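Local coordinates for protein beta-galactosidase (Trichoderma reesei, PDB 3OG2) that probably hydrolyses terminal non-reducing beta-D-galactose residues from beta-D-galactosides, as a glycoside hydrolase of family 35, at residues A737-S741 and S751-F755; T732-F738 and V780-G786; A914-R918 and L960-R966; L713-F719 and S818-T824. All coordinates share one frame; numbering follows the deposited sequence. Where two conformers were deposited one is given.

Contact 1: A737-S741 and S751-F755; sequences AFASS and SFTGF. With BMA (beta-D-mannopyranose), chain C; MAN (alpha-D-mannopyranose), chain B; MAN (alpha-D-mannopyranose), chain D.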
# COMPACT_ATOMS: atom_id res chain seq x y z
N ALA A 737 -4.46 3.47 -21.72
CA ALA A 737 -3.09 3.09 -22.10
C ALA A 737 -3.03 1.73 -22.78
O ALA A 737 -1.94 1.17 -22.89
CB ALA A 737 -2.11 3.16 -20.92
N PHE A 738 -4.15 1.21 -23.29
CA PHE A 738 -4.11 -0.04 -24.06
C PHE A 738 -3.53 0.26 -25.44
O PHE A 738 -3.29 1.42 -25.83
CB PHE A 738 -5.51 -0.68 -24.20
CG PHE A 738 -6.33 -0.15 -25.36
CD1 PHE A 738 -6.78 1.19 -25.42
CD2 PHE A 738 -6.65 -1.00 -26.44
CE1 PHE A 738 -7.52 1.63 -26.51
CE2 PHE A 738 -7.40 -0.55 -27.51
CZ PHE A 738 -7.82 0.76 -27.56
N ALA A 739 -3.32 -0.82 -26.20
CA ALA A 739 -2.98 -0.69 -27.62
C ALA A 739 -3.65 -1.84 -28.37
O ALA A 739 -4.08 -2.83 -27.77
CB ALA A 739 -1.49 -0.82 -27.87
N SER A 740 -3.69 -1.73 -29.68
CA SER A 740 -4.21 -2.83 -30.49
C SER A 740 -3.45 -2.88 -31.81
O SER A 740 -2.99 -1.82 -32.29
CB SER A 740 -5.71 -2.71 -30.69
OG SER A 740 -6.15 -1.49 -31.27
N SER A 741 -3.31 -4.03 -32.39
CA SER A 741 -2.59 -4.21 -33.65
C SER A 741 -3.42 -5.14 -34.55
O SER A 741 -4.10 -6.05 -34.05
CB SER A 741 -1.24 -4.86 -33.40
OG SER A 741 -0.41 -4.00 -32.64
N SER A 751 -1.45 -0.34 -36.23
CA SER A 751 -1.65 -0.38 -34.80
C SER A 751 -2.25 0.94 -34.30
O SER A 751 -1.90 2.02 -34.82
CB SER A 751 -0.31 -0.53 -34.04
OG SER A 751 0.19 -1.84 -34.26
N PHE A 752 -3.09 0.81 -33.29
CA PHE A 752 -3.35 1.95 -32.41
C PHE A 752 -2.30 1.90 -31.31
O PHE A 752 -2.31 0.94 -30.52
CB PHE A 752 -4.76 1.84 -31.82
CG PHE A 752 -4.96 2.94 -30.80
CD1 PHE A 752 -5.01 4.28 -31.18
CD2 PHE A 752 -5.09 2.63 -29.47
CE1 PHE A 752 -5.19 5.28 -30.24
CE2 PHE A 752 -5.28 3.62 -28.50
CZ PHE A 752 -5.34 4.95 -28.91
N THR A 753 -1.38 2.88 -31.31
CA THR A 753 -0.24 2.69 -30.40
C THR A 753 -0.48 3.16 -28.96
O THR A 753 0.34 2.87 -28.08
CB THR A 753 1.01 3.38 -30.98
OG1 THR A 753 0.68 4.74 -31.26
CG2 THR A 753 1.37 2.71 -32.29
N GLY A 754 -1.59 3.84 -28.72
CA GLY A 754 -2.04 4.08 -27.35
C GLY A 754 -1.50 5.37 -26.77
O GLY A 754 -0.48 5.95 -27.18
N PHE A 755 -2.19 5.88 -25.77
CA PHE A 755 -1.71 7.00 -24.96
C PHE A 755 -2.47 7.00 -23.63
O PHE A 755 -3.48 6.33 -23.48
CB PHE A 755 -1.78 8.32 -25.70
CG PHE A 755 -3.09 8.75 -26.32
CD1 PHE A 755 -3.42 8.32 -27.60
CD2 PHE A 755 -3.96 9.60 -25.62
CE1 PHE A 755 -4.62 8.76 -28.17
CE2 PHE A 755 -5.16 10.05 -26.18
CZ PHE A 755 -5.47 9.64 -27.48
C1 BMA C . 1.51 12.44 -23.01
C2 BMA C . 1.01 13.70 -22.30
C3 BMA C . -0.50 13.53 -22.17
C4 BMA C . -1.16 13.20 -23.51
C5 BMA C . -0.44 12.02 -24.23
C6 BMA C . -0.94 11.91 -25.67
O2 BMA C . 1.33 14.83 -23.14
O3 BMA C . -1.19 14.67 -21.66
O4 BMA C . -2.52 12.76 -23.26
O5 BMA C . 0.95 12.37 -24.33
O6 BMA C . -0.76 13.20 -26.30
C1 MAN B . -1.31 13.01 -27.79
C2 MAN B . -0.91 14.38 -28.35
C3 MAN B . -1.61 15.54 -27.66
C4 MAN B . -3.13 15.31 -27.58
C5 MAN B . -3.37 13.97 -26.88
C6 MAN B . -4.86 13.69 -26.68
O2 MAN B . -1.27 14.39 -29.71
O3 MAN B . -1.47 16.77 -28.38
O4 MAN B . -3.78 16.40 -26.94
O5 MAN B . -2.72 12.96 -27.67
O6 MAN B . -5.53 13.60 -27.94
C1 MAN D . -8.97 11.24 -29.65
C2 MAN D . -10.48 11.02 -29.89
C3 MAN D . -11.20 11.80 -28.75
C4 MAN D . -10.90 11.02 -27.46
C5 MAN D . -9.40 10.93 -27.25
C6 MAN D . -9.07 9.88 -26.19
O2 MAN D . -10.76 9.65 -29.65
O3 MAN D . -12.59 11.67 -28.96
O4 MAN D . -11.54 11.66 -26.37
O5 MAN D . -8.63 10.68 -28.40
O6 MAN D . -9.66 8.63 -26.58
O HOH W 1 -4.29 3.92 -25.19
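The open end of a beta hairpin, strands 740-744 and 747-752, is where Ser740 and Phe752 meet as an antiparallel hydrogen-bonded pair: Ser740 N donates to Phe752 O at 3.1 Å, in the carbonyl plane, and Phe752 N returns a bond to Ser740 O at 2.8 Å. Beside them the Ser741 hydroxyl gives its proton to Ser751 OG (2.8 Å), and Ser751 OG also bonds Leu963 O; serine is small enough for this close non-hydrogen-bonded pair yet able to bond across it. The strands then part. Phe752 CG, anti to its backbone N (chi1 174°), carries the ring out to Phe738, where CE2 of Phe752 lies 3.6 Å from CE1 of Phe738 and the planes are 37° apart. Gly754 N sits over the centre of the Phe752 ring. A side chain on Gly754 would collide with Phe738 O, so glycine fits. Water 1 bridges the widened gap from Phe738 O to Phe755 N, beside a weak bond from Ala737 N to Phe755 O (3.5 Å). Phe755 CZ lies 3.5 Å from O5 of the chain D mannose, at the ring edge, with a chain B mannose over one face. This is an antiparallel beta hairpin whose open end splays into loops, one meeting a glycan.

Contact 2: T732-F738 and V780-G786; sequences TQGGSAF and VVVDSTG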
# COMPACT_ATOMS: atom_id res chain seq x y z
N THR A 732 -11.88 -0.44 -30.96
CA THR A 732 -11.36 -1.33 -29.91
C THR A 732 -11.35 -0.66 -28.57
O THR A 732 -11.32 0.57 -28.43
CB THR A 732 -9.95 -1.87 -30.27
OG1 THR A 732 -9.06 -0.73 -30.49
CG2 THR A 732 -9.96 -2.74 -31.52
N GLN A 733 -11.36 -1.46 -27.49
CA GLN A 733 -11.36 -0.88 -26.15
C GLN A 733 -10.56 -1.81 -25.26
O GLN A 733 -10.89 -3.01 -25.12
CB GLN A 733 -12.79 -0.70 -25.65
CG GLN A 733 -12.79 -0.17 -24.21
CD GLN A 733 -14.12 0.43 -23.84
OE1 GLN A 733 -14.36 1.62 -24.14
NE2 GLN A 733 -15.02 -0.35 -23.23
N GLY A 734 -9.54 -1.27 -24.61
CA GLY A 734 -8.71 -2.06 -23.72
C GLY A 734 -8.49 -1.44 -22.35
O GLY A 734 -7.76 -2.00 -21.55
N GLY A 735 -9.10 -0.29 -22.05
CA GLY A 735 -8.75 0.40 -20.80
C GLY A 735 -7.65 1.43 -21.08
O GLY A 735 -6.94 1.32 -22.10
N SER A 736 -7.50 2.41 -20.20
CA SER A 736 -6.50 3.45 -20.41
C SER A 736 -5.12 2.84 -20.74
O SER A 736 -4.68 1.86 -20.14
CB SER A 736 -6.30 4.23 -19.10
OG SER A 736 -7.55 4.79 -18.70
N ALA A 737 -4.46 3.47 -21.72
CA ALA A 737 -3.09 3.09 -22.10
C ALA A 737 -3.03 1.73 -22.78
O ALA A 737 -1.94 1.17 -22.89
CB ALA A 737 -2.11 3.16 -20.92
N PHE A 738 -4.15 1.21 -23.29
CA PHE A 738 -4.11 -0.04 -24.06
C PHE A 738 -3.53 0.26 -25.44
O PHE A 738 -3.29 1.42 -25.83
CB PHE A 738 -5.51 -0.68 -24.20
CG PHE A 738 -6.33 -0.15 -25.36
CD1 PHE A 738 -6.78 1.19 -25.42
CD2 PHE A 738 -6.65 -1.00 -26.44
CE1 PHE A 738 -7.52 1.63 -26.51
CE2 PHE A 738 -7.40 -0.55 -27.51
CZ PHE A 738 -7.82 0.76 -27.56
N VAL A 780 -6.67 -9.50 -34.77
CA VAL A 780 -6.71 -8.23 -34.06
C VAL A 780 -6.24 -8.52 -32.63
O VAL A 780 -6.84 -9.36 -31.96
CB VAL A 780 -8.15 -7.67 -34.02
CG1 VAL A 780 -8.20 -6.35 -33.24
CG2 VAL A 780 -8.65 -7.52 -35.43
N VAL A 781 -5.18 -7.90 -32.16
CA VAL A 781 -4.67 -8.07 -30.82
C VAL A 781 -5.11 -6.83 -30.04
O VAL A 781 -4.89 -5.71 -30.52
CB VAL A 781 -3.14 -8.18 -30.82
CG1 VAL A 781 -2.62 -8.41 -29.38
CG2 VAL A 781 -2.69 -9.31 -31.75
N VAL A 782 -5.74 -7.01 -28.89
CA VAL A 782 -6.24 -5.89 -28.11
C VAL A 782 -5.72 -6.08 -26.68
O VAL A 782 -6.12 -7.04 -26.02
CB VAL A 782 -7.79 -5.82 -28.07
CG1 VAL A 782 -8.22 -4.60 -27.26
CG2 VAL A 782 -8.34 -5.77 -29.50
N ASP A 783 -4.80 -5.22 -26.25
CA ASP A 783 -4.36 -5.38 -24.87
C ASP A 783 -5.45 -4.90 -23.91
O ASP A 783 -6.26 -4.05 -24.28
CB ASP A 783 -3.16 -4.49 -24.53
CG ASP A 783 -2.43 -5.07 -23.31
OD1 ASP A 783 -2.52 -6.30 -23.04
OD2 ASP A 783 -1.79 -4.27 -22.57
N SER A 784 -5.45 -5.37 -22.69
CA SER A 784 -6.28 -4.82 -21.63
C SER A 784 -5.39 -4.42 -20.47
O SER A 784 -4.55 -5.25 -20.05
CB SER A 784 -7.31 -5.83 -21.11
OG SER A 784 -8.00 -5.22 -19.98
N THR A 785 -5.58 -3.21 -19.97
CA THR A 785 -4.80 -2.81 -18.78
C THR A 785 -5.61 -3.04 -17.52
O THR A 785 -5.26 -2.55 -16.44
CB THR A 785 -4.35 -1.34 -18.92
OG1 THR A 785 -5.54 -0.60 -19.26
CG2 THR A 785 -3.30 -1.23 -20.02
N GLY A 786 -6.68 -3.81 -17.61
CA GLY A 786 -7.49 -4.21 -16.43
C GLY A 786 -8.93 -3.80 -16.64
O GLY A 786 -9.26 -3.12 -17.63
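Thr785 OG1 stands between its backbone N and carbonyl carbon (chi1 50°), which aims the hydroxyl at Ser736 O, while CG2, anti to the carbonyl carbon, lies along the same peptide. The hydroxyl donates to Ser736 O over 2.8 Å, tilted 27° from the carbonyl plane, inside the type II turn Gly735-Phe738; Thr785 N holds Gly734 O, just before the turn, at 3.0 Å and nearly straight on. A valine in its place would probably leave Ser736 O without this donor and the turn less firmly fixed. A CB on Gly734 would strike Asp783 O; at Gly735 the backbone angles alone call for glycine, and a CB would also strike Thr785 OG1. Ser784 OG accepts from Gly786 N, an ST turn. Toward the strands the contact becomes apolar. Val782 brings CG1 within 4.0 Å of Phe738 CD2, and its CG2 lies 4.0 Å from Thr732 CG2, beta-branched chains that fill a buried strand interface well. Gly734 N lies over the centre of the Phe738 ring. Asp783 O is buried without a hydrogen-bond partner in the model, though Gly734 CA makes a CA-H...O contact to it at 3.2 Å. Thr785 thus adds a side-chain bond to the turn's own, Phe738 N to Gly735 O (3.0 Å).

Contact 3: A914-R918 and L960-R966; sequences AAPYR and LWALESR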
# COMPACT_ATOMS: atom_id res chain seq x y z
N ALA A 914 13.21 5.71 -30.20
CA ALA A 914 13.09 4.29 -30.49
C ALA A 914 11.62 3.98 -30.78
O ALA A 914 10.70 4.54 -30.19
CB ALA A 914 13.70 3.48 -29.37
N ALA A 915 11.46 3.09 -31.75
CA ALA A 915 10.15 2.55 -32.10
C ALA A 915 9.42 2.04 -30.85
O ALA A 915 9.99 1.46 -29.91
CB ALA A 915 10.28 1.45 -33.12
N PRO A 916 8.12 2.28 -30.85
CA PRO A 916 7.30 1.93 -29.69
C PRO A 916 7.06 0.44 -29.50
O PRO A 916 6.86 -0.30 -30.48
CB PRO A 916 5.97 2.64 -30.00
CG PRO A 916 5.97 2.71 -31.51
CD PRO A 916 7.38 2.93 -31.95
N TYR A 917 7.09 -0.00 -28.23
CA TYR A 917 6.78 -1.38 -27.95
C TYR A 917 6.17 -1.50 -26.54
O TYR A 917 6.30 -0.59 -25.73
CB TYR A 917 8.02 -2.28 -28.05
CG TYR A 917 9.11 -2.06 -27.01
CD1 TYR A 917 10.06 -1.05 -27.18
CD2 TYR A 917 9.19 -2.87 -25.91
CE1 TYR A 917 11.06 -0.86 -26.24
CE2 TYR A 917 10.19 -2.68 -24.97
CZ TYR A 917 11.11 -1.69 -25.13
OH TYR A 917 12.10 -1.54 -24.19
N ARG A 918 5.55 -2.68 -26.40
CA ARG A 918 5.01 -3.05 -25.09
C ARG A 918 5.74 -4.31 -24.67
O ARG A 918 6.04 -5.15 -25.55
CB ARG A 918 3.49 -3.29 -25.15
CG ARG A 918 2.83 -2.02 -25.70
CD ARG A 918 1.34 -2.20 -25.92
NE ARG A 918 0.49 -2.37 -24.73
CZ ARG A 918 -0.12 -1.39 -24.11
NH1 ARG A 918 0.06 -0.12 -24.52
NH2 ARG A 918 -0.88 -1.65 -23.05
N LEU A 960 7.87 -9.16 -26.09
CA LEU A 960 8.15 -7.93 -26.84
C LEU A 960 7.11 -7.82 -27.94
O LEU A 960 7.11 -8.66 -28.85
CB LEU A 960 9.58 -8.01 -27.41
CG LEU A 960 9.96 -6.89 -28.38
CD1 LEU A 960 9.95 -5.58 -27.62
CD2 LEU A 960 11.30 -7.19 -29.02
N TRP A 961 6.28 -6.80 -27.86
CA TRP A 961 5.25 -6.52 -28.85
C TRP A 961 5.69 -5.24 -29.55
O TRP A 961 5.58 -4.15 -28.96
CB TRP A 961 3.88 -6.43 -28.17
CG TRP A 961 2.72 -5.99 -29.01
CD1 TRP A 961 2.59 -5.70 -30.35
CD2 TRP A 961 1.38 -5.76 -28.51
NE1 TRP A 961 1.32 -5.33 -30.69
CE2 TRP A 961 0.55 -5.35 -29.56
CE3 TRP A 961 0.85 -5.88 -27.21
CZ2 TRP A 961 -0.81 -5.05 -29.39
CZ3 TRP A 961 -0.48 -5.59 -27.02
CH2 TRP A 961 -1.30 -5.18 -28.10
N ALA A 962 6.15 -5.42 -30.79
CA ALA A 962 6.57 -4.27 -31.62
C ALA A 962 5.32 -3.74 -32.32
O ALA A 962 4.64 -4.51 -33.04
CB ALA A 962 7.57 -4.72 -32.63
N LEU A 963 4.97 -2.48 -32.15
CA LEU A 963 3.72 -1.94 -32.62
C LEU A 963 3.79 -1.40 -34.04
O LEU A 963 2.74 -1.21 -34.62
CB LEU A 963 3.31 -0.77 -31.69
CG LEU A 963 2.91 -1.24 -30.29
CD1 LEU A 963 3.04 -0.08 -29.30
CD2 LEU A 963 1.48 -1.77 -30.33
N GLU A 964 4.99 -1.09 -34.55
CA GLU A 964 5.13 -0.49 -35.83
C GLU A 964 5.90 -1.42 -36.75
O GLU A 964 6.57 -2.37 -36.35
CB GLU A 964 5.81 0.88 -35.69
CG GLU A 964 4.84 1.85 -34.99
CD GLU A 964 5.33 3.26 -34.88
OE1 GLU A 964 6.52 3.55 -35.15
OE2 GLU A 964 4.49 4.12 -34.49
N SER A 965 5.79 -1.10 -38.03
CA SER A 965 6.24 -2.09 -39.03
C SER A 965 7.75 -2.24 -39.08
O SER A 965 8.20 -3.25 -39.65
CB SER A 965 5.71 -1.64 -40.40
OG SER A 965 6.31 -0.39 -40.74
N ARG A 966 8.46 -1.28 -38.50
CA ARG A 966 9.90 -1.25 -38.36
C ARG A 966 10.42 -2.22 -37.30
O ARG A 966 11.61 -2.46 -37.12
CB ARG A 966 10.34 0.17 -37.93
CG ARG A 966 9.53 0.73 -36.73
CD ARG A 966 9.95 2.15 -36.40
NE ARG A 966 9.00 3.11 -35.86
CZ ARG A 966 9.38 4.17 -35.14
NH1 ARG A 966 10.69 4.35 -34.91
NH2 ARG A 966 8.54 5.08 -34.63
O HOH W 2 7.48 -0.66 -33.14
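Glu964 and Arg966 form a salt bridge that leans on Ala915 and Pro916 of the facing segment. Arg966 grips side-on, NE and NH2 both donating to Glu964 OE1, each at 2.6 Å, with that oxygen near the guanidinium plane. The guanidinium lays one face on Ala915, whose CB is 3.4 Å from Arg966 NH1, and on Pro916 CD, while the carboxylate crosses the proline ring, Glu964 OE1 coming 3.4 Å from Pro916 CD. A small alanine permits this close approach, and proline offers a rigid apolar surface to the carboxylate. With alanine at Glu964, the Arg966 guanidinium is likely to lose its anionic mate and swing off Ala915, uncovering the proline ring. Further in, Arg918 and Trp961 are an antiparallel hydrogen-bonded pair, Arg918 N donating to Trp961 O and Trp961 N to Arg918 O, the latter at 2.8 Å. Beyond the regular pairing, Pro916 O receives a weak bond from Leu963 N and a stronger one from water 2, which itself accepts from Glu964 N. Arg918 CG, anti to the carbonyl carbon (chi1 -56°), and an extended chi2 put CD over the Trp961 face, a CH-pi contact 4.2 Å from the six-membered ring centroid; the bend at chi3 (68°) then turns the guanidinium away to a salt bridge with Asp783. Trp961 NE1 donates to Ser741 OG. On the other side, Leu960 CD1 presses within 3.3 Å of Tyr917 CD2. Such is the end of two neighbouring inner strands of an antiparallel sheet in an all-beta domain, where the pairing gives way to loops.

Contact 4: L713-F719 and S818-T824; sequences LLFRGRF and SISWKLT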
# COMPACT_ATOMS: atom_id res chain seq x y z
N LEU A 713 -6.17 -9.82 -25.31
CA LEU A 713 -7.14 -10.59 -26.07
C LEU A 713 -6.76 -10.63 -27.55
O LEU A 713 -6.13 -9.69 -28.07
CB LEU A 713 -8.51 -9.90 -25.98
CG LEU A 713 -9.08 -9.71 -24.57
CD1 LEU A 713 -10.43 -8.99 -24.68
CD2 LEU A 713 -9.20 -11.05 -23.85
N LEU A 714 -7.15 -11.71 -28.23
CA LEU A 714 -6.99 -11.81 -29.66
C LEU A 714 -8.32 -12.18 -30.31
O LEU A 714 -9.07 -12.97 -29.75
CB LEU A 714 -5.93 -12.81 -30.10
CG LEU A 714 -4.48 -12.42 -29.81
CD1 LEU A 714 -4.08 -12.79 -28.41
CD2 LEU A 714 -3.54 -13.09 -30.84
N PHE A 715 -8.54 -11.62 -31.48
CA PHE A 715 -9.73 -11.91 -32.26
C PHE A 715 -9.31 -12.30 -33.67
O PHE A 715 -8.36 -11.72 -34.20
CB PHE A 715 -10.64 -10.68 -32.40
CG PHE A 715 -11.10 -10.19 -31.04
CD1 PHE A 715 -10.30 -9.35 -30.24
CD2 PHE A 715 -12.33 -10.59 -30.55
CE1 PHE A 715 -10.73 -9.00 -28.97
CE2 PHE A 715 -12.83 -10.23 -29.31
CZ PHE A 715 -12.00 -9.44 -28.54
N ARG A 716 -10.02 -13.25 -34.25
CA ARG A 716 -9.73 -13.65 -35.65
C ARG A 716 -11.04 -13.56 -36.42
O ARG A 716 -12.02 -14.24 -36.05
CB ARG A 716 -9.15 -15.08 -35.71
CG ARG A 716 -7.72 -15.03 -35.18
CD ARG A 716 -7.11 -16.37 -35.12
NE ARG A 716 -7.03 -17.15 -36.34
CZ ARG A 716 -6.08 -17.01 -37.26
NH1 ARG A 716 -5.19 -16.01 -37.14
NH2 ARG A 716 -5.97 -17.81 -38.32
N GLY A 717 -11.06 -12.69 -37.41
CA GLY A 717 -12.25 -12.46 -38.18
C GLY A 717 -12.10 -12.93 -39.62
O GLY A 717 -11.22 -12.43 -40.35
N ARG A 718 -12.94 -13.87 -40.04
CA ARG A 718 -12.91 -14.39 -41.41
C ARG A 718 -13.90 -13.63 -42.30
O ARG A 718 -15.07 -13.45 -41.89
CB ARG A 718 -13.33 -15.85 -41.42
CG ARG A 718 -12.23 -16.81 -41.02
CD ARG A 718 -12.82 -18.18 -40.74
NE ARG A 718 -11.84 -19.25 -40.58
CZ ARG A 718 -11.07 -19.44 -39.53
NH1 ARG A 718 -11.13 -18.60 -38.48
NH2 ARG A 718 -10.21 -20.48 -39.51
N PHE A 719 -13.47 -13.27 -43.49
CA PHE A 719 -14.41 -12.72 -44.45
C PHE A 719 -14.02 -13.19 -45.86
O PHE A 719 -12.85 -13.58 -46.08
CB PHE A 719 -14.45 -11.18 -44.42
CG PHE A 719 -13.18 -10.47 -44.89
CD1 PHE A 719 -12.18 -10.13 -43.95
CD2 PHE A 719 -13.01 -10.11 -46.23
CE1 PHE A 719 -11.05 -9.44 -44.42
CE2 PHE A 719 -11.88 -9.47 -46.68
CZ PHE A 719 -10.90 -9.11 -45.76
N SER A 818 -19.70 -9.37 -44.40
CA SER A 818 -19.83 -10.03 -43.11
C SER A 818 -18.49 -10.60 -42.65
O SER A 818 -17.69 -11.08 -43.43
CB SER A 818 -20.82 -11.21 -43.27
OG SER A 818 -22.11 -10.60 -43.31
N ILE A 819 -18.27 -10.59 -41.35
CA ILE A 819 -17.09 -11.19 -40.71
C ILE A 819 -17.61 -12.17 -39.67
O ILE A 819 -18.51 -11.81 -38.88
CB ILE A 819 -16.20 -10.15 -40.04
CG1 ILE A 819 -15.78 -9.05 -41.05
CG2 ILE A 819 -15.02 -10.85 -39.40
CD1 ILE A 819 -14.94 -7.96 -40.39
N SER A 820 -17.04 -13.37 -39.67
CA SER A 820 -17.30 -14.36 -38.61
C SER A 820 -16.07 -14.44 -37.74
O SER A 820 -14.94 -14.36 -38.25
CB SER A 820 -17.69 -15.74 -39.16
OG SER A 820 -16.59 -16.35 -39.77
N TRP A 821 -16.29 -14.60 -36.41
CA TRP A 821 -15.22 -14.35 -35.47
C TRP A 821 -14.91 -15.51 -34.54
O TRP A 821 -15.80 -16.26 -34.12
CB TRP A 821 -15.64 -13.19 -34.58
CG TRP A 821 -15.79 -11.87 -35.29
CD1 TRP A 821 -16.97 -11.37 -35.80
CD2 TRP A 821 -14.77 -10.91 -35.54
NE1 TRP A 821 -16.73 -10.13 -36.37
CE2 TRP A 821 -15.40 -9.82 -36.23
CE3 TRP A 821 -13.38 -10.86 -35.26
CZ2 TRP A 821 -14.69 -8.69 -36.63
CZ3 TRP A 821 -12.66 -9.70 -35.67
CH2 TRP A 821 -13.34 -8.66 -36.35
N LYS A 822 -13.65 -15.59 -34.13
CA LYS A 822 -13.20 -16.41 -33.01
C LYS A 822 -12.40 -15.48 -32.09
O LYS A 822 -11.96 -14.38 -32.50
CB LYS A 822 -12.27 -17.54 -33.48
CG LYS A 822 -12.97 -18.41 -34.52
CD LYS A 822 -12.15 -19.67 -34.76
CE LYS A 822 -12.77 -20.50 -35.89
NZ LYS A 822 -12.07 -21.82 -35.98
N LEU A 823 -12.25 -15.89 -30.82
CA LEU A 823 -11.49 -15.03 -29.89
C LEU A 823 -10.81 -15.88 -28.86
O LEU A 823 -11.18 -17.03 -28.61
CB LEU A 823 -12.38 -13.97 -29.23
CG LEU A 823 -13.12 -14.40 -27.93
CD1 LEU A 823 -13.69 -13.16 -27.25
CD2 LEU A 823 -14.20 -15.46 -28.17
N THR A 824 -9.79 -15.29 -28.21
CA THR A 824 -9.26 -15.89 -27.00
C THR A 824 -8.69 -14.80 -26.07
O THR A 824 -8.16 -13.79 -26.52
CB THR A 824 -8.14 -16.90 -27.30
OG1 THR A 824 -7.87 -17.64 -26.10
CG2 THR A 824 -6.85 -16.24 -27.80
O HOH W 3 -12.89 -16.52 -37.67
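Six backbone bonds join Leu714, Arg716 and Arg718 to Thr824, Lys822 and Ser820, satisfying the amide and carbonyl of each. The shortest is Arg718 N to Ser820 O, 2.7 Å; that from Arg716 N to Lys822 O (2.8 Å) arrives 35° out of the carbonyl plane, off the lone pairs. Phe715 and Gly717, between them, make their backbone bonds to Val780 and Leu778 instead. Two of the carbonyls have a further donor: water 3 gives protons to Arg716 O and Ser820 O and accepts from Arg718 NH1 at 2.8 Å, lying in the guanidinium plane. Arg716, Arg718 and Lys822 gather on one face, with Leu714, Ser820 and Thr824. Arg718 NH1 and Lys822 NZ stand 4.2 Å apart, yet Asp677 forms salt bridges with all three basic residues, so its carboxylate probably offsets their mutual repulsion. Long, flexible chains suit residues that must all reach one acid. Thr824 OG1 bonds Tyr1003 OH. The opposite face is apolar. Gly717 CA sits over one face of Trp821, a CH-pi contact 3.9 Å from the six-membered ring centroid, and Ile819 CG2 approaches that ring too; a CB on Gly717 would strike both, hence glycine. Trp821 NE1 hydrogen-bonds Tyr807 OH. Phe715 and Leu823 lie side by side, with Phe715 CD2 3.6 Å from Leu823 CB. Phe715, Phe719, Ile819 and Trp821 pack on strand 803-811 of another sheet, consistent with a beta sandwich.

How the contacts relate
Contacts 1 and 4 lie in a single five-stranded antiparallel sheet, with 775-782 between 740-744 and 713-720; contact 2 joins its strand 775-782 to strand 726-733 of another sheet. Contacts 1 and 2 share Ala737 and Phe738, their centres about 7 Å apart, and Ala739 O meets Asp783 N at 2.9 Å. Contact 4 joins contact 2 through Val782 N and Leu713 O (2.8 Å), and its loop encloses contacts 1 and 2 along the chain. Contact 3 lies in a different all-beta domain and docks through Arg918, whose NH2 reaches Asp783 OD2 at 2.8 Å. Gly786 of contact 2, taken at its side-chain position, is about 11 Å from the side chain of Glu122 in the galactose site, where no galactose is bound in this model, whereas Phe755 of contact 1 packs against a glycan.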